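Local coordinates for malate synthase (Haloferax volcanii, PDB 5TAO), which catalyses the Claisen condensation of acetyl-CoA with glyoxylate and hydrolysis of the resulting malyl-CoA, giving malate and CoA in the glyoxylate cycle, at the interface of chains A and B. Sequence-based numbering; all coordinates share one arbitrary frame. Chains: chain A/B, Malate synthase.

The interface of chains A and B. Residues chain A 138, 142-143; chain B 92-93.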
loop_
_atom_site.group_PDB
_atom_site.type_symbol
_atom_site.label_atom_id
_atom_site.label_comp_id
_atom_site.label_asym_id
_atom_site.label_seq_id
_atom_site.Cartn_x
_atom_site.Cartn_y
_atom_site.Cartn_z
ATOM N N THR A 138 1.821 16.588 19.010
ATOM C CA THR A 138 3.098 16.148 19.474
ATOM C C THR A 138 4.012 17.366 19.758
ATOM O O THR A 138 4.791 17.393 20.735
ATOM C CB THR A 138 3.734 15.214 18.431
ATOM O OG1 THR A 138 2.915 14.046 18.299
ATOM C CG2 THR A 138 5.138 14.807 18.856
ATOM N N HIS A 142 5.615 18.632 23.364
ATOM C CA HIS A 142 7.041 18.800 23.598
ATOM C C HIS A 142 7.349 20.272 23.899
ATOM O O HIS A 142 8.272 20.523 24.604
ATOM C CB HIS A 142 7.930 18.313 22.442
ATOM C CG HIS A 142 8.041 16.845 22.360
ATOM N ND1 HIS A 142 9.201 16.172 22.675
ATOM C CD2 HIS A 142 7.119 15.896 22.043
ATOM C CE1 HIS A 142 9.000 14.878 22.522
ATOM N NE2 HIS A 142 7.738 14.680 22.164
ATOM N N GLU A 143 6.626 21.206 23.346
ATOM C CA GLU A 143 6.908 22.616 23.624
ATOM C C GLU A 143 6.636 22.926 25.109
ATOM O O GLU A 143 7.340 23.675 25.707
ATOM C CB GLU A 143 6.087 23.520 22.785
ATOM C CG GLU A 143 6.626 23.737 21.402
ATOM C CD GLU A 143 8.058 24.263 21.395
ATOM O OE1 GLU A 143 8.259 25.325 22.002
ATOM O OE2 GLU A 143 8.967 23.620 20.801
ATOM N N PRO B 92 10.543 16.884 17.848
ATOM C CA PRO B 92 9.523 17.813 17.490
ATOM C C PRO B 92 9.911 19.277 17.757
ATOM O O PRO B 92 9.456 20.171 17.062
ATOM C CB PRO B 92 8.367 17.413 18.451
ATOM C CG PRO B 92 8.662 16.018 18.815
ATOM C CD PRO B 92 10.103 15.872 18.826
ATOM N N GLU B 93 10.748 19.516 18.770
ATOM C CA GLU B 93 11.157 20.891 19.088
ATOM C C GLU B 93 11.994 21.465 17.988
ATOM O O GLU B 93 11.823 22.632 17.574
ATOM C CB GLU B 93 11.965 20.927 20.396
ATOM C CG GLU B 93 11.179 20.465 21.599
ATOM C CD GLU B 93 11.427 18.983 21.921
ATOM O OE1 GLU B 93 11.742 18.143 20.977
ATOM O OE2 GLU B 93 11.301 18.678 23.144
HETATM O O HOH W 1 11.027 24.418 19.532
#
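B:Pro92 points the CG corner of its ring at one face of the A:His142 imidazole, 3.5 Å above the plane and over its centre; the two rings are tilted against each other, not stacked. That position defines a CH-pi contact, and the spread of distances agrees: B:Pro92 CG is 3.6 Å from A:His142 CD2 and comparably near the other ring atoms. At the imidazole edge stands the carboxylate of B:Glu93. Its OE2 lies in the imidazole plane, 3.3 Å from A:His142 ND1, with 145° at the hydrogen, so this hydrogen bond is weak. The two flat groups stand nearly perpendicular, 82° apart, and B:Glu93 CD also packs on A:His142 CB at 3.6 Å. A bend at chi2 turns the B:Glu93 carboxylate towards the ND1 edge of the imidazole, across the histidine side chain. For A:His142, a first torsion of -75° keeps CG beside its own backbone N and opposite the carbonyl carbon, directing the ring over the proline. Were the histidine replaced by an alanine, B:Pro92 CG would probably lose the aromatic face it rests on, and the B:Glu93 carboxylate its weak ND1 partner.

One helical turn back, A:Thr138 extends the apolar patch: its methyl CG2 meets B:Pro92 CG at 3.7 Å, while its carbonyl oxygen lies at the imidazole edge. On the other flank, A:Glu143 and B:Glu93 run past each other in opposite directions. Their OE2 atoms remain 5.9 Å apart, and a water joins A:Glu143 OE2 to the backbone O of B:Glu93, 2.8 Å from that carbonyl oxygen. This bridge engages the glutamate backbone rather than opposing its carboxylate.

The patch therefore joins the C-terminal end of helix 127-143 to the first turn of helix 92-105. Two-fold symmetry repeats it with the chains exchanged. Its centre is about 35 Å from A:Asp388, the predicted proton acceptor, which favours a role in assembly. Since the enzyme exchanges between trimers and hexamers, this two-fold interface may serve to pair trimers.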